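Long-range contacts in spore coat polysaccharide biosynthesis protein spsE (Bacillus subtilis, PDB 1VLI), which probably catalyses a sialic acid synthase-type condensation, as N-acylneuraminate-9-phosphate synthases do, and serves the making of the spore coat polysaccharide: residues N38-L43 against P256-S261; S142-H147 against A314-F319; I188-C193 against A219-S224; E328-D333 against E353-G358. One frame throughout, in Å; residues are numbered along the deposited sequence.

Contact 1: N38-L43 against P256-S261; sequences NHDGKL and PGADHS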
loop_
_atom_site.group_PDB
_atom_site.type_symbol
_atom_site.label_atom_id
_atom_site.label_comp_id
_atom_site.label_asym_id
_atom_site.label_seq_id
_atom_site.Cartn_x
_atom_site.Cartn_y
_atom_site.Cartn_z
ATOM N N ASN A 38 3.534 -15.485 -3.481
ATOM C CA ASN A 38 4.201 -16.378 -4.426
ATOM C C ASN A 38 5.095 -17.481 -3.816
ATOM O O ASN A 38 5.805 -18.179 -4.543
ATOM C CB ASN A 38 4.999 -15.572 -5.461
ATOM C CG ASN A 38 4.105 -14.782 -6.434
ATOM O OD1 ASN A 38 2.891 -14.974 -6.493
ATOM N ND2 ASN A 38 4.726 -13.897 -7.212
ATOM N N HIS A 39 5.047 -17.642 -2.499
ATOM C CA HIS A 39 5.704 -18.775 -1.813
ATOM C C HIS A 39 4.853 -20.059 -1.845
ATOM O O HIS A 39 5.299 -21.122 -1.417
ATOM C CB HIS A 39 5.985 -18.397 -0.359
ATOM C CG HIS A 39 4.796 -17.828 0.353
ATOM N ND1 HIS A 39 3.707 -18.591 0.711
ATOM C CD2 HIS A 39 4.526 -16.572 0.780
ATOM C CE1 HIS A 39 2.820 -17.837 1.335
ATOM N NE2 HIS A 39 3.291 -16.605 1.389
ATOM N N ASP A 40 3.613 -19.915 -2.310
ATOM C CA ASP A 40 2.641 -20.985 -2.473
ATOM C C ASP A 40 2.412 -21.823 -1.202
ATOM O O ASP A 40 2.129 -23.007 -1.294
ATOM C CB ASP A 40 3.037 -21.870 -3.664
ATOM C CG ASP A 40 2.894 -21.163 -5.025
ATOM O OD1 ASP A 40 2.081 -20.200 -5.156
ATOM O OD2 ASP A 40 3.549 -21.532 -6.037
ATOM N N GLY A 41 2.545 -21.208 -0.028
ATOM C CA GLY A 41 2.443 -21.894 1.268
ATOM C C GLY A 41 3.596 -22.819 1.628
ATOM O O GLY A 41 3.479 -23.658 2.512
ATOM N N LYS A 42 4.717 -22.672 0.944
ATOM C CA LYS A 42 5.892 -23.478 1.212
ATOM C C LYS A 42 7.001 -22.574 1.740
ATOM O O LYS A 42 7.480 -21.668 1.012
ATOM C CB LYS A 42 6.333 -24.190 -0.063
ATOM C CG LYS A 42 5.247 -25.049 -0.685
ATOM C CD LYS A 42 5.843 -26.195 -1.495
ATOM C CE LYS A 42 5.898 -25.884 -2.983
ATOM N NZ LYS A 42 4.520 -25.672 -3.509
ATOM N N LEU A 43 7.397 -22.816 2.994
ATOM C CA LEU A 43 8.396 -21.992 3.690
ATOM C C LEU A 43 9.742 -21.949 2.986
ATOM O O LEU A 43 10.395 -20.909 2.953
ATOM C CB LEU A 43 8.585 -22.451 5.143
ATOM C CG LEU A 43 9.729 -21.789 5.932
ATOM C CD1 LEU A 43 9.550 -20.275 6.054
ATOM C CD2 LEU A 43 9.936 -22.422 7.301
ATOM N N PRO A 256 1.391 -22.221 -11.322
ATOM C CA PRO A 256 -0.059 -21.975 -11.472
ATOM C C PRO A 256 -0.478 -20.706 -10.731
ATOM O O PRO A 256 -0.579 -20.693 -9.509
ATOM C CB PRO A 256 -0.709 -23.229 -10.884
ATOM C CG PRO A 256 0.397 -23.936 -10.122
ATOM C CD PRO A 256 1.683 -23.555 -10.768
ATOM N N GLY A 257 -0.726 -19.656 -11.506
ATOM C CA GLY A 257 -0.542 -18.272 -11.064
ATOM C C GLY A 257 -1.277 -17.748 -9.851
ATOM O O GLY A 257 -2.435 -17.352 -9.965
ATOM N N ALA A 258 -0.603 -17.734 -8.697
ATOM C CA ALA A 258 -0.972 -16.839 -7.587
ATOM C C ALA A 258 -0.910 -15.387 -8.122
ATOM O O ALA A 258 -1.933 -14.842 -8.534
ATOM C CB ALA A 258 -0.046 -17.046 -6.386
ATOM N N ASP A 259 0.279 -14.779 -8.144
ATOM C CA ASP A 259 0.560 -13.621 -9.017
ATOM C C ASP A 259 1.774 -13.951 -9.867
ATOM O O ASP A 259 2.630 -13.100 -10.074
ATOM C CB ASP A 259 0.892 -12.364 -8.208
ATOM C CG ASP A 259 -0.282 -11.855 -7.388
ATOM O OD1 ASP A 259 -1.116 -11.080 -7.927
ATOM O OD2 ASP A 259 -0.429 -12.157 -6.181
ATOM N N HIS A 260 1.859 -15.188 -10.345
ATOM C CA HIS A 260 3.115 -15.714 -10.873
ATOM C C HIS A 260 3.393 -15.276 -12.288
ATOM O O HIS A 260 4.516 -14.899 -12.624
ATOM C CB HIS A 260 3.126 -17.244 -10.814
ATOM C CG HIS A 260 3.322 -17.791 -9.439
ATOM N ND1 HIS A 260 4.528 -17.726 -8.778
ATOM C CD2 HIS A 260 2.469 -18.423 -8.601
ATOM C CE1 HIS A 260 4.408 -18.281 -7.587
ATOM N NE2 HIS A 260 3.167 -18.711 -7.454
ATOM N N SER A 261 2.351 -15.338 -13.107
ATOM C CA SER A 261 2.476 -15.260 -14.567
ATOM C C SER A 261 3.048 -13.946 -15.071
ATOM O O SER A 261 3.769 -13.911 -16.086
ATOM C CB SER A 261 1.117 -15.517 -15.222
ATOM O OG SER A 261 0.105 -14.792 -14.549
HETATM O O HOH W 1 1.845 -12.756 -4.924
#
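His260 NE2 donates to Asp40 OD1 at 2.9 Å in an almost straight bond, 176° at the hydrogen. The two side chains meet tip to tip, with the carboxylate plane turned 62° from the ring. OD1 lies in the ring plane and is met on its syn side, somewhat out of the carboxylate plane, while OD2 of Asp40 takes a weak second share of the same N-H. ND1, the other ring nitrogen, is hydrogen-bonded to Thr250 OG1, so both nitrogens are engaged and the ring's rotation is fixed. Asn38 CG stands anti to the carbonyl carbon, which lets the amide lie over one face of His260, planes 22° apart, its OD1 3.7 Å above the ring plane and over the centre. That same OD1 accepts the backbone N of Asp259 at 3.1 Å, in the plane of the amide carbonyl, and Asn38 ND2 is hydrogen-bonded to Phe249 O. These are two loops of the TIM barrel, following the neighbouring parallel strands 30-36 and 244-248. An alanine in place of His260 would probably leave the Asp40 carboxylate and Thr250 OG1 without their ring partner and open a gap beneath the Asn38 amide. On the Asn38 side, His39 to Lys42 form a type I' turn, in which Gly41 N donates to His39 ND1 at 3.0 Å. A water lies 2.7 Å from Asp259 OD2, whose side chain is about 7 Å from the bound zinc ion.

Contact 2: S142-H147 against A314-F319; sequences SYEINH and AYRGIF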
loop_
_atom_site.group_PDB
_atom_site.type_symbol
_atom_site.label_atom_id
_atom_site.label_comp_id
_atom_site.label_asym_id
_atom_site.label_seq_id
_atom_site.Cartn_x
_atom_site.Cartn_y
_atom_site.Cartn_z
ATOM N N SER A 142 -3.453 1.127 -1.687
ATOM C CA SER A 142 -4.219 2.208 -2.302
ATOM C C SER A 142 -5.611 2.375 -1.706
ATOM O O SER A 142 -6.042 3.505 -1.465
ATOM C CB SER A 142 -4.333 2.004 -3.819
ATOM O OG SER A 142 -3.055 2.045 -4.436
ATOM N N TYR A 143 -6.310 1.263 -1.455
ATOM C CA TYR A 143 -7.727 1.337 -1.035
ATOM C C TYR A 143 -7.909 1.797 0.409
ATOM O O TYR A 143 -9.001 2.210 0.791
ATOM C CB TYR A 143 -8.479 0.028 -1.309
ATOM C CG TYR A 143 -8.461 -0.363 -2.764
ATOM C CD1 TYR A 143 -8.614 0.609 -3.770
ATOM C CD2 TYR A 143 -8.277 -1.694 -3.152
ATOM C CE1 TYR A 143 -8.589 0.273 -5.128
ATOM C CE2 TYR A 143 -8.254 -2.050 -4.519
ATOM C CZ TYR A 143 -8.417 -1.056 -5.497
ATOM O OH TYR A 143 -8.402 -1.375 -6.835
ATOM N N GLU A 144 -6.828 1.760 1.181
ATOM C CA GLU A 144 -6.787 2.372 2.501
ATOM C C GLU A 144 -6.252 3.800 2.503
ATOM O O GLU A 144 -5.923 4.334 3.567
ATOM C CB GLU A 144 -5.939 1.524 3.458
ATOM C CG GLU A 144 -6.646 0.290 4.004
ATOM C CD GLU A 144 -6.942 -0.749 2.944
ATOM O OE1 GLU A 144 -5.998 -1.125 2.227
ATOM O OE2 GLU A 144 -8.105 -1.205 2.838
ATOM N N ILE A 145 -6.141 4.437 1.338
ATOM C CA ILE A 145 -5.667 5.822 1.321
ATOM C C ILE A 145 -6.547 6.762 2.157
ATOM O O ILE A 145 -6.089 7.811 2.610
ATOM C CB ILE A 145 -5.509 6.362 -0.108
ATOM C CG1 ILE A 145 -4.657 7.614 -0.088
ATOM C CG2 ILE A 145 -6.901 6.624 -0.820
ATOM C CD1 ILE A 145 -4.172 8.007 -1.494
ATOM N N ASN A 146 -7.794 6.372 2.391
ATOM C CA ASN A 146 -8.743 7.229 3.105
ATOM C C ASN A 146 -9.130 6.628 4.441
ATOM O O ASN A 146 -10.090 7.073 5.060
ATOM C CB ASN A 146 -9.994 7.517 2.236
ATOM C CG ASN A 146 -10.898 6.299 2.094
ATOM O OD1 ASN A 146 -10.446 5.157 2.272
ATOM N ND2 ASN A 146 -12.187 6.527 1.767
ATOM N N HIS A 147 -8.374 5.632 4.901
ATOM C CA HIS A 147 -8.623 5.062 6.205
ATOM C C HIS A 147 -7.887 5.925 7.195
ATOM O O HIS A 147 -6.822 5.544 7.748
ATOM C CB HIS A 147 -8.120 3.624 6.282
ATOM C CG HIS A 147 -8.615 2.876 7.471
ATOM N ND1 HIS A 147 -9.050 3.502 8.624
ATOM C CD2 HIS A 147 -8.757 1.548 7.686
ATOM C CE1 HIS A 147 -9.435 2.589 9.497
ATOM N NE2 HIS A 147 -9.258 1.395 8.957
ATOM N N ALA A 314 -14.361 1.416 -4.278
ATOM C CA ALA A 314 -13.320 0.533 -3.712
ATOM C C ALA A 314 -12.529 1.026 -2.482
ATOM O O ALA A 314 -12.023 0.183 -1.714
ATOM C CB ALA A 314 -12.360 0.035 -4.808
ATOM N N TYR A 315 -12.421 2.351 -2.289
ATOM C CA TYR A 315 -11.885 2.904 -1.037
ATOM C C TYR A 315 -12.781 2.553 0.138
ATOM O O TYR A 315 -13.897 2.075 -0.058
ATOM C CB TYR A 315 -11.768 4.407 -1.102
ATOM C CG TYR A 315 -10.711 4.881 -2.032
ATOM C CD1 TYR A 315 -9.868 3.969 -2.685
ATOM C CD2 TYR A 315 -10.519 6.247 -2.258
ATOM C CE1 TYR A 315 -8.871 4.406 -3.572
ATOM C CE2 TYR A 315 -9.501 6.696 -3.155
ATOM C CZ TYR A 315 -8.705 5.766 -3.798
ATOM O OH TYR A 315 -7.716 6.167 -4.646
ATOM N N ARG A 316 -12.312 2.807 1.359
ATOM C CA ARG A 316 -13.102 2.462 2.542
ATOM C C ARG A 316 -14.245 3.448 2.799
ATOM O O ARG A 316 -14.237 4.582 2.288
ATOM C CB ARG A 316 -12.209 2.346 3.780
ATOM C CG ARG A 316 -11.053 1.341 3.638
ATOM C CD ARG A 316 -10.815 0.512 4.898
ATOM N NE ARG A 316 -9.932 -0.613 4.631
ATOM C CZ ARG A 316 -9.720 -1.635 5.470
ATOM N NH1 ARG A 316 -10.327 -1.722 6.646
ATOM N NH2 ARG A 316 -8.923 -2.610 5.110
ATOM N N GLY A 317 -15.232 3.002 3.571
ATOM C CA GLY A 317 -16.266 3.858 4.099
ATOM C C GLY A 317 -16.735 3.330 5.436
ATOM O O GLY A 317 -16.209 2.324 5.949
ATOM N N ILE A 318 -17.747 3.988 6.003
ATOM C CA ILE A 318 -18.230 3.602 7.303
ATOM C C ILE A 318 -19.441 2.684 7.177
ATOM O O ILE A 318 -20.445 3.051 6.545
ATOM C CB ILE A 318 -18.563 4.850 8.125
ATOM C CG1 ILE A 318 -17.319 5.717 8.289
ATOM C CG2 ILE A 318 -19.089 4.431 9.465
ATOM C CD1 ILE A 318 -17.570 6.985 9.020
ATOM N N PHE A 319 -19.350 1.509 7.803
ATOM C CA PHE A 319 -20.353 0.457 7.636
ATOM C C PHE A 319 -20.823 -0.045 8.958
ATOM O O PHE A 319 -20.053 -0.053 9.897
ATOM C CB PHE A 319 -19.763 -0.713 6.859
ATOM C CG PHE A 319 -19.713 -0.490 5.379
ATOM C CD1 PHE A 319 -18.625 0.142 4.792
ATOM C CD2 PHE A 319 -20.769 -0.905 4.567
ATOM C CE1 PHE A 319 -18.588 0.374 3.404
ATOM C CE2 PHE A 319 -20.739 -0.692 3.188
ATOM C CZ PHE A 319 -19.642 -0.043 2.612
#
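Ile145 CG2 sits over one face of the Tyr315 ring, 3.7 Å from its centroid and displaced toward the rim at CE2 and CZ. Tyr143 meets the same ring at its edge: the two side chains cross at about a right angle, with the CD1 atoms 3.7 Å apart. Ala314 CB rests over a face of Tyr143, a CH-pi contact at 4.0 Å from the centroid. Tyr315 OH is hydrogen-bonded to Ala166 O. The contact joins the TIM barrel, at the loop between strand 138-140 and helix 148-155, to the SAF (antifreeze-like) part of the chain, whose strand 317-320 follows Arg316. Asn146 CG lies between its backbone N and carbonyl carbon (chi1 72°), which sets the amide against the Arg316 backbone: OD1 accepts from N at 3.1 Å, and ND2 donates to O at 2.9 Å. Further out, Arg316 grips Glu144 OE2 side-on with NE (2.6 Å) and NH2 (2.8 Å), NE on the anti lone pair and NH2 from above the carboxylate plane. Arg339 NE also bridges to that oxygen. A leucine in place of Arg316 would probably leave the buried Glu144 carboxylate with less compensating charge and Val337 O without its NH1 donor.

Contact 3: I188-C193 against A219-S224; sequences IAIMHC and AVIGFS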
loop_
_atom_site.group_PDB
_atom_site.type_symbol
_atom_site.label_atom_id
_atom_site.label_comp_id
_atom_site.label_asym_id
_atom_site.label_seq_id
_atom_site.Cartn_x
_atom_site.Cartn_y
_atom_site.Cartn_z
ATOM N N ILE A 188 7.451 10.268 5.275
ATOM C CA ILE A 188 6.362 9.816 4.396
ATOM C C ILE A 188 6.880 9.620 2.982
ATOM O O ILE A 188 7.676 10.422 2.511
ATOM C CB ILE A 188 5.256 10.861 4.397
ATOM C CG1 ILE A 188 4.731 11.062 5.805
ATOM C CG2 ILE A 188 4.124 10.490 3.441
ATOM C CD1 ILE A 188 3.856 12.306 5.942
ATOM N N ALA A 189 6.463 8.526 2.335
ATOM C CA ALA A 189 6.752 8.259 0.913
ATOM C C ALA A 189 5.410 7.971 0.249
ATOM O O ALA A 189 4.570 7.262 0.825
ATOM C CB ALA A 189 7.698 7.085 0.726
ATOM N N ILE A 190 5.222 8.504 -0.955
ATOM C CA ILE A 190 3.930 8.424 -1.660
ATOM C C ILE A 190 4.203 7.682 -2.959
ATOM O O ILE A 190 5.026 8.130 -3.733
ATOM C CB ILE A 190 3.416 9.856 -1.972
ATOM C CG1 ILE A 190 3.297 10.681 -0.676
ATOM C CG2 ILE A 190 2.077 9.814 -2.730
ATOM C CD1 ILE A 190 2.698 12.057 -0.848
HETATM N N MSE A 191 3.553 6.534 -3.183
HETATM C CA MSE A 191 3.785 5.773 -4.410
HETATM C C MSE A 191 2.704 6.112 -5.438
HETATM O O MSE A 191 1.534 6.071 -5.135
HETATM C CB MSE A 191 3.770 4.281 -4.168
HETATM C CG MSE A 191 4.664 3.780 -2.973
HETATM SE SE MSE A 191 6.533 4.017 -3.355
HETATM C CE MSE A 191 6.825 2.444 -4.475
ATOM N N HIS A 192 3.106 6.432 -6.651
ATOM C CA HIS A 192 2.193 6.437 -7.782
ATOM C C HIS A 192 2.024 5.008 -8.230
ATOM O O HIS A 192 2.945 4.216 -8.105
ATOM C CB HIS A 192 2.762 7.284 -8.927
ATOM C CG HIS A 192 1.986 7.171 -10.200
ATOM N ND1 HIS A 192 0.621 7.372 -10.261
ATOM C CD2 HIS A 192 2.383 6.886 -11.461
ATOM C CE1 HIS A 192 0.217 7.231 -11.509
ATOM N NE2 HIS A 192 1.265 6.945 -12.257
ATOM N N CYS A 193 0.875 4.687 -8.804
ATOM C CA CYS A 193 0.513 3.310 -8.971
ATOM C C CYS A 193 -0.727 3.171 -9.837
ATOM O O CYS A 193 -1.615 4.005 -9.763
ATOM C CB CYS A 193 0.196 2.787 -7.570
ATOM S SG CYS A 193 -0.217 1.072 -7.565
ATOM N N ALA A 219 7.606 15.213 0.857
ATOM C CA ALA A 219 7.385 13.781 0.733
ATOM C C ALA A 219 8.448 13.267 -0.225
ATOM O O ALA A 219 8.997 14.060 -1.024
ATOM C CB ALA A 219 6.017 13.504 0.209
ATOM N N VAL A 220 8.785 11.972 -0.097
ATOM C CA VAL A 220 9.598 11.261 -1.077
ATOM C C VAL A 220 8.634 10.506 -1.970
ATOM O O VAL A 220 7.753 9.827 -1.462
ATOM C CB VAL A 220 10.554 10.205 -0.422
ATOM C CG1 VAL A 220 11.455 9.625 -1.496
ATOM C CG2 VAL A 220 11.372 10.827 0.700
ATOM N N ILE A 221 8.825 10.574 -3.283
ATOM C CA ILE A 221 7.861 9.998 -4.245
ATOM C C ILE A 221 8.430 8.749 -4.920
ATOM O O ILE A 221 9.551 8.777 -5.424
ATOM C CB ILE A 221 7.459 11.056 -5.342
ATOM C CG1 ILE A 221 6.928 12.351 -4.716
ATOM C CG2 ILE A 221 6.363 10.524 -6.277
ATOM C CD1 ILE A 221 5.546 12.261 -4.239
ATOM N N GLY A 222 7.655 7.662 -4.935
ATOM C CA GLY A 222 8.016 6.474 -5.726
ATOM C C GLY A 222 7.018 6.033 -6.785
ATOM O O GLY A 222 6.092 6.804 -7.206
ATOM N N PHE A 223 7.224 4.807 -7.246
ATOM C CA PHE A 223 6.384 4.168 -8.258
ATOM C C PHE A 223 6.268 2.665 -7.988
ATOM O O PHE A 223 7.278 1.966 -8.012
ATOM C CB PHE A 223 7.040 4.383 -9.619
ATOM C CG PHE A 223 6.302 3.770 -10.782
ATOM C CD1 PHE A 223 4.963 4.079 -11.028
ATOM C CD2 PHE A 223 6.981 2.956 -11.694
ATOM C CE1 PHE A 223 4.274 3.543 -12.130
ATOM C CE2 PHE A 223 6.308 2.402 -12.805
ATOM C CZ PHE A 223 4.952 2.707 -13.033
ATOM N N SER A 224 5.056 2.171 -7.713
ATOM C CA SER A 224 4.828 0.717 -7.738
ATOM C C SER A 224 4.415 0.354 -9.149
ATOM O O SER A 224 3.405 0.861 -9.659
ATOM C CB SER A 224 3.769 0.254 -6.751
ATOM O OG SER A 224 3.926 0.924 -5.514
#
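Ile188 O receives Val220 N at 3.2 Å, the first of five alternating backbone hydrogen bonds. Ile190 N donates to Val220 O and Ile190 O accepts Gly222 N, both at 2.9 Å. His192 N donates to Gly222 O, and His192 O accepts Ser224 N. Among the CA-H...O contacts, Ala189 CA comes 3.0 Å from Val220 O. This is the parallel pairing of a right-handed beta-alpha-beta unit of the TIM barrel, with helix 208-215 on the crossover; the strand segments run at 34° to each other.

On the helix-facing side, Ile190 CD1 packs on Ala219 CB and Ile190 CB on Ile221 CD1. Next, the rings of His192 and Phe223 lie side by side, planes 25° apart but slid so far that they barely overlap. His192 NE2 donates to Ser204 O.

On the other side, the selenomethionine at Met191 bends at both chi2 and chi3 (-80°), which swings CE back toward Ser224. Its SE lies 3.7 Å from Gly222 CA, where a side chain would collide with it, and CE reaches Ser224 OG at 3.4 Å. Ser224 OG is hydrogen-bonded to Glu246 OE1, and the Ser224 side chain is about 6 Å from the bound zinc ion.

Contact 4: E328-D333 against E353-G358; sequences EAFSED and ELLTSG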
loop_
_atom_site.group_PDB
_atom_site.type_symbol
_atom_site.label_atom_id
_atom_site.label_comp_id
_atom_site.label_asym_id
_atom_site.label_seq_id
_atom_site.Cartn_x
_atom_site.Cartn_y
_atom_site.Cartn_z
ATOM N N GLU A 328 -29.818 4.967 19.058
ATOM C CA GLU A 328 -28.631 4.283 19.559
ATOM C C GLU A 328 -27.295 4.991 19.197
ATOM O O GLU A 328 -27.035 5.356 18.033
ATOM C CB GLU A 328 -28.667 2.819 19.089
ATOM C CG GLU A 328 -27.592 1.897 19.652
ATOM C CD GLU A 328 -27.498 0.576 18.894
ATOM O OE1 GLU A 328 -28.573 0.149 18.337
ATOM O OE2 GLU A 328 -26.343 -0.042 18.857
ATOM N N ALA A 329 -26.455 5.185 20.216
ATOM C CA ALA A 329 -25.138 5.780 20.047
ATOM C C ALA A 329 -24.315 4.923 19.064
ATOM O O ALA A 329 -24.437 3.701 19.057
ATOM C CB ALA A 329 -24.433 5.911 21.400
ATOM N N PHE A 330 -23.542 5.574 18.198
ATOM C CA PHE A 330 -22.635 4.893 17.300
ATOM C C PHE A 330 -21.404 4.654 18.110
ATOM O O PHE A 330 -21.024 5.516 18.915
ATOM C CB PHE A 330 -22.238 5.797 16.170
ATOM C CG PHE A 330 -23.286 5.973 15.140
ATOM C CD1 PHE A 330 -23.638 4.917 14.304
ATOM C CD2 PHE A 330 -23.896 7.214 14.958
ATOM C CE1 PHE A 330 -24.595 5.084 13.316
ATOM C CE2 PHE A 330 -24.865 7.381 13.983
ATOM C CZ PHE A 330 -25.217 6.316 13.156
ATOM N N SER A 331 -20.777 3.505 17.899
ATOM C CA SER A 331 -19.534 3.203 18.585
ATOM C C SER A 331 -18.693 2.199 17.811
ATOM O O SER A 331 -19.177 1.555 16.866
ATOM C CB SER A 331 -19.831 2.688 19.989
ATOM O OG SER A 331 -20.218 1.330 19.937
ATOM N N GLU A 332 -17.421 2.107 18.204
ATOM C CA GLU A 332 -16.486 1.050 17.805
ATOM C C GLU A 332 -17.178 -0.329 17.698
ATOM O O GLU A 332 -16.732 -1.198 16.959
ATOM C CB GLU A 332 -15.399 0.980 18.887
ATOM C CG GLU A 332 -13.978 0.644 18.446
ATOM C CD GLU A 332 -13.220 1.836 17.853
ATOM O OE1 GLU A 332 -13.366 2.973 18.362
ATOM O OE2 GLU A 332 -12.460 1.628 16.873
ATOM N N ASP A 333 -18.276 -0.522 18.422
ATOM C CA ASP A 333 -18.974 -1.799 18.439
ATOM C C ASP A 333 -20.085 -2.042 17.422
ATOM O O ASP A 333 -20.508 -3.183 17.258
ATOM C CB ASP A 333 -19.521 -2.062 19.840
ATOM C CG ASP A 333 -18.416 -2.245 20.853
ATOM O OD1 ASP A 333 -17.318 -2.738 20.491
ATOM O OD2 ASP A 333 -18.547 -1.904 22.035
ATOM N N GLU A 353 -14.429 9.335 13.823
ATOM C CA GLU A 353 -14.258 9.925 15.156
ATOM C C GLU A 353 -15.495 10.669 15.638
ATOM O O GLU A 353 -15.989 10.416 16.735
ATOM C CB GLU A 353 -13.033 10.833 15.185
ATOM C CG GLU A 353 -11.804 10.157 15.762
ATOM C CD GLU A 353 -10.511 10.702 15.169
ATOM O OE1 GLU A 353 -10.396 11.943 15.060
ATOM O OE2 GLU A 353 -9.615 9.887 14.810
ATOM N N LEU A 354 -16.009 11.564 14.799
ATOM C CA LEU A 354 -17.201 12.356 15.082
ATOM C C LEU A 354 -18.388 11.491 15.488
ATOM O O LEU A 354 -19.025 11.726 16.527
ATOM C CB LEU A 354 -17.562 13.169 13.840
ATOM C CG LEU A 354 -18.717 14.154 13.887
ATOM C CD1 LEU A 354 -18.335 15.324 14.753
ATOM C CD2 LEU A 354 -18.980 14.648 12.469
ATOM N N LEU A 355 -18.698 10.484 14.678
ATOM C CA LEU A 355 -19.845 9.634 14.998
ATOM C C LEU A 355 -19.644 8.864 16.310
ATOM O O LEU A 355 -20.532 8.825 17.110
ATOM C CB LEU A 355 -20.130 8.669 13.848
ATOM C CG LEU A 355 -20.497 9.160 12.449
ATOM C CD1 LEU A 355 -20.987 7.955 11.663
ATOM C CD2 LEU A 355 -21.602 10.253 12.509
ATOM N N THR A 356 -18.471 8.272 16.535
ATOM C CA THR A 356 -18.221 7.526 17.780
ATOM C C THR A 356 -18.000 8.406 19.010
ATOM O O THR A 356 -17.768 7.890 20.093
ATOM C CB THR A 356 -17.056 6.540 17.616
ATOM O OG1 THR A 356 -15.880 7.242 17.190
ATOM C CG2 THR A 356 -17.349 5.584 16.463
ATOM N N SER A 357 -18.108 9.724 18.868
ATOM C CA SER A 357 -17.980 10.627 20.016
ATOM C C SER A 357 -19.342 10.941 20.651
ATOM O O SER A 357 -19.523 12.002 21.263
ATOM C CB SER A 357 -17.273 11.914 19.589
ATOM O OG SER A 357 -18.195 12.795 18.957
ATOM N N GLY A 358 -20.292 10.013 20.506
ATOM C CA GLY A 358 -21.585 10.126 21.152
ATOM C C GLY A 358 -22.731 10.557 20.261
ATOM O O GLY A 358 -23.769 11.006 20.741
#
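Phe330 and Leu355 each carry CG anti to the carbonyl carbon, chi1 -76° and -61°, and their side chains run side by side, pointing the same way. Both belong to the SAF (antifreeze-like) domain: Phe330 in the loop leading to strand 335-338, Leu355 in the short helix 352-356. Leu355 CD1 lies over one face of the Phe330 ring, while the nearest approach of the two side chains, Phe330 CD2 to Leu355 CB, is a loose 4.2 Å. Closer in, Phe330 CB stands 3.6 Å from Leu355 O, so the root of the aromatic side chain leans on the helix backbone. Both residues are buried against Ile335 and Ile376, and Phe330 also touches Ile324 and Ile365, which makes the pair part of the small domain's apolar core.

Toward the surface, Thr356 takes over. Its CA is 3.6 Å from Phe330 O, and its methyl CG2 packs on the Ser331 backbone, 3.9 Å from Ser331 CA. The hydroxyl OG1 sits between the backbone N and the carbonyl carbon (chi1 57°) and is hydrogen-bonded to Phe352 O, its main partner, leaving the methyl branch to meet the loop. Beyond the helical turn, Ser357 bends back on Leu354: N and OG both donate to Leu354 O from the same face of its carbonyl plane, OG at 2.8 Å.

From the N terminus, the chain opens contact 1 just after strand 30-36 and closes it only at residues 256-261, so most of the TIM barrel lies between and its first and last strands are tied through their following loops. Contact 2 opens within that span, at 142-147, but closes beyond it at 314-319; it therefore crosses contact 1 and anchors the C-terminal SAF domain to the barrel. Contact 3, a local strand-helix-strand closure, falls within the spans of both. Contact 4 follows in series, wholly inside the SAF domain. Its nearest atoms are about 4 Å from contact 2, whereas contacts 1 and 4 have centres about 41 Å apart.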